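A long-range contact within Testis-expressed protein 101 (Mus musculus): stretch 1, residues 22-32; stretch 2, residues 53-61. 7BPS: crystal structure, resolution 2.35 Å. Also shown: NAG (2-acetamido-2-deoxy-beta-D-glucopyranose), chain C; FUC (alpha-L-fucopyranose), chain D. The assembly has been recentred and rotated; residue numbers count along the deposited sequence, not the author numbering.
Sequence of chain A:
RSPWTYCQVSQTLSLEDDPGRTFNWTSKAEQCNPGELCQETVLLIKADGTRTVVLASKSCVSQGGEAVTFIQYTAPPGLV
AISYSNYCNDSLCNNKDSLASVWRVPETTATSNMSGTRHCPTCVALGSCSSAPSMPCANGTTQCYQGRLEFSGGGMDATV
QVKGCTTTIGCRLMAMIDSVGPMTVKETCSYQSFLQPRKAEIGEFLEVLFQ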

ATOM      1  N   THR A  22      11.388  -0.601 -11.437  1.00 55.92           N
ATOM      2  CA  THR A  22      10.716  -0.372 -12.744  1.00 59.09           C
ATOM      3  C   THR A  22       9.656   0.744 -12.693  1.00 58.74           C
ATOM      4  O   THR A  22       9.338   1.287 -13.762  1.00 56.38           O
ATOM      5  CB  THR A  22      10.062  -1.678 -13.204  1.00 63.91           C
ATOM      6  OG1 THR A  22       9.073  -2.016 -12.223  1.00 61.37           O
ATOM      7  CG2 THR A  22      11.085  -2.783 -13.375  1.00 64.78           C
ATOM      8  N   PHE A  23       9.110   1.066 -11.519  1.00 56.45           N
ATOM      9  CA  PHE A  23       7.893   1.908 -11.380  1.00 49.04           C
ATOM     10  C   PHE A  23       8.232   3.356 -11.687  1.00 40.93           C
ATOM     11  O   PHE A  23       9.057   3.928 -10.961  1.00 41.70           O
ATOM     12  CB  PHE A  23       7.312   1.824  -9.970  1.00 48.20           C
ATOM     13  CG  PHE A  23       5.902   2.326  -9.861  1.00 46.16           C
ATOM     14  CD1 PHE A  23       5.645   3.660  -9.610  1.00 43.15           C
ATOM     15  CD2 PHE A  23       4.833   1.453  -9.985  1.00 49.41           C
ATOM     16  CE1 PHE A  23       4.344   4.126  -9.489  1.00 42.56           C
ATOM     17  CE2 PHE A  23       3.529   1.917  -9.864  1.00 49.42           C
ATOM     18  CZ  PHE A  23       3.290   3.254  -9.605  1.00 44.27           C
ATOM     19  N   ASN A  24       7.629   3.899 -12.740  1.00 39.57           N
ATOM     20  CA  ASN A  24       7.721   5.332 -13.126  1.00 43.47           C
ATOM     21  C   ASN A  24       6.490   6.085 -12.580  1.00 40.74           C
ATOM     22  O   ASN A  24       5.402   5.927 -13.155  1.00 38.99           O
ATOM     23  CB  ASN A  24       7.859   5.506 -14.645  1.00 43.36           C
ATOM     24  CG  ASN A  24       8.199   6.926 -15.027  1.00 48.00           C
ATOM     25  OD1 ASN A  24       8.022   7.832 -14.217  1.00 50.51           O
ATOM     26  ND2 ASN A  24       8.700   7.132 -16.239  1.00 60.61           N
ATOM     27  N   TRP A  25       6.678   6.908 -11.546  1.00 39.29           N
ATOM     28  CA  TRP A  25       5.611   7.673 -10.839  1.00 43.76           C
ATOM     29  C   TRP A  25       5.440   9.106 -11.395  1.00 45.27           C
ATOM     30  O   TRP A  25       4.487   9.791 -10.973  1.00 41.12           O
ATOM     31  CB  TRP A  25       5.930   7.706  -9.338  1.00 40.93           C
ATOM     32  CG  TRP A  25       4.749   7.929  -8.451  1.00 35.71           C
ATOM     33  CD1 TRP A  25       3.441   7.983  -8.811  1.00 34.70           C
ATOM     34  CD2 TRP A  25       4.785   8.062  -7.021  1.00 36.84           C
ATOM     35  NE1 TRP A  25       2.660   8.184  -7.704  1.00 37.85           N
ATOM     36  CE2 TRP A  25       3.454   8.230  -6.595  1.00 35.63           C
ATOM     37  CE3 TRP A  25       5.809   8.072  -6.064  1.00 34.73           C
ATOM     38  CZ2 TRP A  25       3.119   8.360  -5.255  1.00 35.69           C
ATOM     39  CZ3 TRP A  25       5.479   8.234  -4.738  1.00 35.25           C
ATOM     40  CH2 TRP A  25       4.147   8.369  -4.342  1.00 35.59           C
ATOM     41  N   THR A  26       6.327   9.555 -12.288  1.00 42.86           N
ATOM     42  CA  THR A  26       6.200  10.849 -13.009  1.00 45.80           C
ATOM     43  C   THR A  26       4.855  10.881 -13.754  1.00 44.70           C
ATOM     44  O   THR A  26       4.575   9.971 -14.537  1.00 49.39           O
ATOM     45  CB  THR A  26       7.389  11.086 -13.951  1.00 48.74           C
ATOM     46  OG1 THR A  26       8.575  11.046 -13.153  1.00 49.51           O
ATOM     47  CG2 THR A  26       7.313  12.396 -14.715  1.00 46.44           C
ATOM     48  N   SER A  27       4.063  11.910 -13.493  1.00 48.67           N
ATOM     49  CA  SER A  27       2.662  12.088 -13.948  1.00 50.02           C
ATOM     50  C   SER A  27       2.497  13.508 -14.518  1.00 52.22           C
ATOM     51  O   SER A  27       3.327  14.369 -14.196  1.00 53.99           O
ATOM     52  CB  SER A  27       1.705  11.840 -12.797  1.00 46.47           C
ATOM     53  OG  SER A  27       2.011  10.635 -12.105  1.00 41.91           O
ATOM     54  N   LYS A  28       1.439  13.737 -15.297  1.00 56.66           N
ATOM     55  CA  LYS A  28       1.094  15.041 -15.925  1.00 59.72           C
ATOM     56  C   LYS A  28       0.675  16.004 -14.813  1.00 54.29           C
ATOM     57  O   LYS A  28       0.076  15.523 -13.851  1.00 50.75           O
ATOM     58  CB  LYS A  28      -0.087  14.922 -16.902  1.00 71.57           C
ATOM     59  CG  LYS A  28      -0.211  13.645 -17.745  1.00 87.21           C
ATOM     60  CD  LYS A  28       0.535  13.650 -19.076  1.00 95.50           C
ATOM     61  CE  LYS A  28      -0.362  13.848 -20.281  1.00 99.73           C
ATOM     62  NZ  LYS A  28       0.402  14.345 -21.450  1.00 98.63           N
ATOM     63  N   ALA A  29       0.966  17.302 -14.960  1.00 59.74           N
ATOM     64  CA  ALA A  29       0.544  18.397 -14.044  1.00 58.29           C
ATOM     65  C   ALA A  29      -0.885  18.847 -14.374  1.00 55.51           C
ATOM     66  O   ALA A  29      -1.341  18.639 -15.509  1.00 65.02           O
ATOM     67  CB  ALA A  29       1.510  19.552 -14.157  1.00 60.19           C
ATOM     68  N   GLU A  30      -1.590  19.366 -13.384  1.00 54.64           N
ATOM     69  CA  GLU A  30      -2.947  19.957 -13.507  1.00 55.93           C
ATOM     70  C   GLU A  30      -3.009  21.132 -12.536  1.00 63.16           C
ATOM     71  O   GLU A  30      -2.210  21.143 -11.559  1.00 69.89           O
ATOM     72  CB  GLU A  30      -4.074  18.972 -13.170  1.00 52.95           C
ATOM     73  CG  GLU A  30      -4.230  17.856 -14.188  1.00 55.66           C
ATOM     74  CD  GLU A  30      -5.390  16.925 -13.891  1.00 59.47           C
ATOM     75  OE1 GLU A  30      -6.201  17.266 -13.001  1.00 53.33           O
ATOM     76  OE2 GLU A  30      -5.454  15.842 -14.523  1.00 68.24           O
ATOM     77  N   GLN A  31      -3.875  22.103 -12.819  1.00 64.65           N
ATOM     78  CA  GLN A  31      -4.040  23.303 -11.968  1.00 65.46           C
ATOM     79  C   GLN A  31      -4.930  22.922 -10.786  1.00 54.50           C
ATOM     80  O   GLN A  31      -5.994  22.350 -11.019  1.00 52.56           O
ATOM     81  CB  GLN A  31      -4.639  24.446 -12.782  1.00 78.69           C
ATOM     82  CG  GLN A  31      -4.671  25.777 -12.036  1.00 85.37           C
ATOM     83  CD  GLN A  31      -5.484  26.809 -12.777  1.00 82.54           C
ATOM     84  OE1 GLN A  31      -6.705  26.899 -12.618  1.00 77.84           O
ATOM     85  NE2 GLN A  31      -4.804  27.570 -13.617  1.00 71.44           N
ATOM     86  N   CYS A  32      -4.495  23.221  -9.569  1.00 52.53           N
ATOM     87  CA  CYS A  32      -5.299  23.068  -8.325  1.00 56.50           C
ATOM     88  C   CYS A  32      -6.200  24.300  -8.187  1.00 68.35           C
ATOM     89  O   CYS A  32      -5.844  25.353  -8.762  1.00 70.13           O
ATOM     90  CB  CYS A  32      -4.396  22.913  -7.100  1.00 57.03           C
ATOM     91  SG  CYS A  32      -3.123  21.623  -7.275  1.00 58.01           S
ATOM     92  N   VAL A  53       1.269  -5.365  -4.813  1.00 29.75           N
ATOM     93  CA  VAL A  53       0.154  -4.440  -5.141  1.00 33.30           C
ATOM     94  C   VAL A  53       0.658  -3.014  -4.883  1.00 30.85           C
ATOM     95  O   VAL A  53       1.224  -2.772  -3.823  1.00 31.24           O
ATOM     96  CB  VAL A  53      -1.101  -4.769  -4.317  1.00 35.16           C
ATOM     97  CG1 VAL A  53      -2.270  -3.857  -4.665  1.00 40.21           C
ATOM     98  CG2 VAL A  53      -1.495  -6.215  -4.528  1.00 37.77           C
ATOM     99  N   VAL A  54       0.474  -2.120  -5.844  1.00 28.97           N
ATOM    100  CA  VAL A  54       0.864  -0.691  -5.745  1.00 30.07           C
ATOM    101  C   VAL A  54      -0.383   0.182  -5.964  1.00 34.53           C
ATOM    102  O   VAL A  54      -0.990   0.132  -7.087  1.00 31.13           O
ATOM    103  CB  VAL A  54       2.007  -0.374  -6.715  1.00 28.71           C
ATOM    104  CG1 VAL A  54       2.507   1.021  -6.540  1.00 32.17           C
ATOM    105  CG2 VAL A  54       3.157  -1.334  -6.521  1.00 32.15           C
ATOM    106  N   LEU A  55      -0.795   0.882  -4.895  1.00 33.76           N
ATOM    107  CA  LEU A  55      -1.787   1.979  -4.897  1.00 32.01           C
ATOM    108  C   LEU A  55      -0.986   3.284  -4.829  1.00 32.38           C
ATOM    109  O   LEU A  55      -0.380   3.572  -3.772  1.00 32.69           O
ATOM    110  CB  LEU A  55      -2.757   1.832  -3.718  1.00 34.13           C
ATOM    111  CG  LEU A  55      -3.494   0.491  -3.631  1.00 35.62           C
ATOM    112  CD1 LEU A  55      -2.747  -0.489  -2.727  1.00 35.13           C
ATOM    113  CD2 LEU A  55      -4.923   0.643  -3.138  1.00 35.07           C
ATOM    114  N   ALA A  56      -0.924   4.008  -5.946  1.00 33.97           N
ATOM    115  CA  ALA A  56      -0.150   5.256  -6.117  1.00 33.42           C
ATOM    116  C   ALA A  56      -1.094   6.409  -6.485  1.00 33.86           C
ATOM    117  O   ALA A  56      -1.790   6.344  -7.536  1.00 32.30           O
ATOM    118  CB  ALA A  56       0.936   5.075  -7.154  1.00 32.75           C
ATOM    119  N   SER A  57      -1.085   7.439  -5.642  1.00 34.77           N
ATOM    120  CA  SER A  57      -1.915   8.654  -5.767  1.00 38.89           C
ATOM    121  C   SER A  57      -1.037   9.909  -5.809  1.00 40.81           C
ATOM    122  O   SER A  57      -0.213  10.084  -4.908  1.00 40.17           O
ATOM    123  CB  SER A  57      -2.886   8.745  -4.649  1.00 38.28           C
ATOM    124  OG  SER A  57      -3.490  10.007  -4.678  1.00 42.06           O
ATOM    125  N   LYS A  58      -1.243  10.746  -6.827  1.00 40.98           N
ATOM    126  CA  LYS A  58      -0.776  12.151  -6.869  1.00 40.46           C
ATOM    127  C   LYS A  58      -1.986  13.054  -7.141  1.00 44.73           C
ATOM    128  O   LYS A  58      -2.814  12.703  -7.986  1.00 39.62           O
ATOM    129  CB  LYS A  58       0.319  12.307  -7.914  1.00 36.52           C
ATOM    130  CG  LYS A  58       1.629  11.637  -7.539  1.00 36.90           C
ATOM    131  CD  LYS A  58       2.794  12.145  -8.348  1.00 35.49           C
ATOM    132  CE  LYS A  58       4.072  11.375  -8.081  1.00 37.50           C
ATOM    133  NZ  LYS A  58       5.202  11.945  -8.852  1.00 37.68           N
ATOM    134  N   SER A  59      -2.108  14.162  -6.407  1.00 46.82           N
ATOM    135  CA  SER A  59      -3.260  15.087  -6.526  1.00 44.65           C
ATOM    136  C   SER A  59      -3.010  16.427  -5.831  1.00 46.03           C
ATOM    137  O   SER A  59      -2.046  16.590  -5.030  1.00 43.85           O
ATOM    138  CB  SER A  59      -4.529  14.441  -6.020  1.00 42.67           C
ATOM    139  OG  SER A  59      -4.543  14.339  -4.611  1.00 44.34           O
ATOM    140  N   CYS A  60      -3.867  17.370  -6.194  1.00 46.55           N
ATOM    141  CA  CYS A  60      -4.211  18.568  -5.408  1.00 46.65           C
ATOM    142  C   CYS A  60      -4.969  18.104  -4.182  1.00 41.85           C
ATOM    143  O   CYS A  60      -5.729  17.163  -4.303  1.00 42.93           O
ATOM    144  CB  CYS A  60      -5.069  19.511  -6.231  1.00 45.39           C
ATOM    145  SG  CYS A  60      -4.234  20.015  -7.755  1.00 51.16           S
ATOM    146  N   VAL A  61      -4.754  18.752  -3.046  1.00 47.14           N
ATOM    147  CA  VAL A  61      -5.483  18.413  -1.794  1.00 54.55           C
ATOM    148  C   VAL A  61      -5.603  19.689  -0.952  1.00 51.64           C
ATOM    149  O   VAL A  61      -4.729  20.565  -1.086  1.00 58.03           O
ATOM    150  CB  VAL A  61      -4.772  17.231  -1.103  1.00 55.97           C
ATOM    151  CG1 VAL A  61      -3.368  17.608  -0.636  1.00 48.21           C
ATOM    152  CG2 VAL A  61      -5.615  16.638   0.021  1.00 64.01           C
TER
HETATM  153  C1  NAG C   1       9.123   8.435 -16.723  1.00 73.41           C
HETATM  154  C2  NAG C   1      10.635   8.482 -17.064  1.00 84.33           C
HETATM  155  C3  NAG C   1      11.033   9.927 -17.434  1.00 90.06           C
HETATM  156  C4  NAG C   1      10.164  10.408 -18.584  1.00 91.62           C
HETATM  157  C5  NAG C   1       8.693  10.344 -18.131  1.00 86.40           C
HETATM  158  C6  NAG C   1       7.830  10.953 -19.229  1.00 84.30           C
HETATM  159  C7  NAG C   1      12.427   6.948 -16.176  1.00 77.82           C
HETATM  160  C8  NAG C   1      13.386   6.675 -15.043  1.00 71.11           C
HETATM  161  N2  NAG C   1      11.538   7.971 -16.001  1.00 83.25           N
HETATM  162  O3  NAG C   1      12.400  10.064 -17.845  1.00 91.17           O
HETATM  163  O4  NAG C   1      10.584  11.726 -19.009  1.00 96.99           O
HETATM  164  O5  NAG C   1       8.303   8.988 -17.781  1.00 79.02           O
HETATM  165  O6  NAG C   1       6.508  10.420 -19.204  1.00 82.27           O
HETATM  166  O7  NAG C   1      12.494   6.266 -17.204  1.00 71.05           O
HETATM  167  C1  FUC D   2       5.528  10.524 -20.092  1.00100.06           C
HETATM  168  C2  FUC D   2       4.351   9.758 -20.644  1.00106.50           C
HETATM  169  C3  FUC D   2       3.688   9.058 -19.446  1.00103.77           C
HETATM  170  C4  FUC D   2       3.339  10.038 -18.321  1.00102.50           C
HETATM  171  C5  FUC D   2       4.350  11.204 -18.114  1.00108.75           C
HETATM  172  C6  FUC D   2       3.660  12.490 -17.677  1.00114.89           C
HETATM  173  O2  FUC D   2       4.865   8.874 -21.658  1.00 98.26           O
HETATM  174  O3  FUC D   2       2.478   8.372 -19.807  1.00 98.65           O
HETATM  175  O4  FUC D   2       1.995  10.516 -18.525  1.00 99.95           O
HETATM  176  O5  FUC D   2       5.181  11.591 -19.226  1.00100.62           O
HETATM  177  O   HOH W   1      -0.039   8.080  -8.977  1.00 32.39           O

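The two stretches run in nearly the same direction, 18° apart end to end, but they are not paired as neighbouring strands. Stretch 2 is strand throughout, whereas stretch 1 is mostly loop, and the CA atoms of Phe23 and Val54 stand 9.4 Å apart, those of Trp25 and Ala56 7.8 Å. That spacing leaves room for side chains, and no backbone-to-backbone hydrogen bond crosses it. Only at the far end does the gap close, to 5.5 Å between the CA atoms of Cys32 and Cys60. The strand's alternation sets the pattern: Val54, Ala56, Lys58 and Cys60 point toward stretch 1, while Leu55, Ser57 and Ser59 point away.

Phe23, the first residue to leave helical geometry, opens the contact. Its ring reaches the strand obliquely, with CE2 3.6 Å from Val54 CG1 and CZ 3.9 Å from Ala56 CB, a purely apolar start. Asn24 takes no part in the packing; its ND2 is bonded to C1 of NAG at 1.5 Å, so the glycan is carried away from the strand, and its OD1 accepts a hydrogen bond from Thr26 N at 3.1 Å.

Trp25 is the centrepiece. Its CB points sideways, yet the t rotamer and the length of the side chain bring the indole to the strand. NE1 lies 3.6 Å from Ala56 CB, so the methyl packs against the indole. The indole N-H is not wasted: it donates to a water at 3.0 Å from NE1, and that water makes a weak hydrogen bond to Ala56 O at 2.9 Å.

Lys58 meets the same tryptophan in two ways. Its nearly extended chain lays CE over the five-membered ring, 3.3 Å from the centroid and almost exactly on the ring normal, a CH-pi contact. NZ sits 4.3 Å from that centroid, giving a cation-pi interaction, and donates to Trp25 O at 3.1 Å. One residue thus offers the lysine both an aromatic face for its aliphatic end and charge, and a carbonyl for its ammonium.

Ser27 points toward the strand, but its OG turns to Trp25 O, donating at 2.9 Å, so this carbonyl accepts from both Ser27 OG and Lys58 NZ. Lys28 and Ala29 do not touch stretch 2, and Glu30 and Gln31 barely do. Cys32 then locks the end covalently: its SG bonds Cys60 SG at 2.0 Å, with chi3 of -74° and both cysteines in m. The rule is apolar entry, polar-aromatic centre, covalent close.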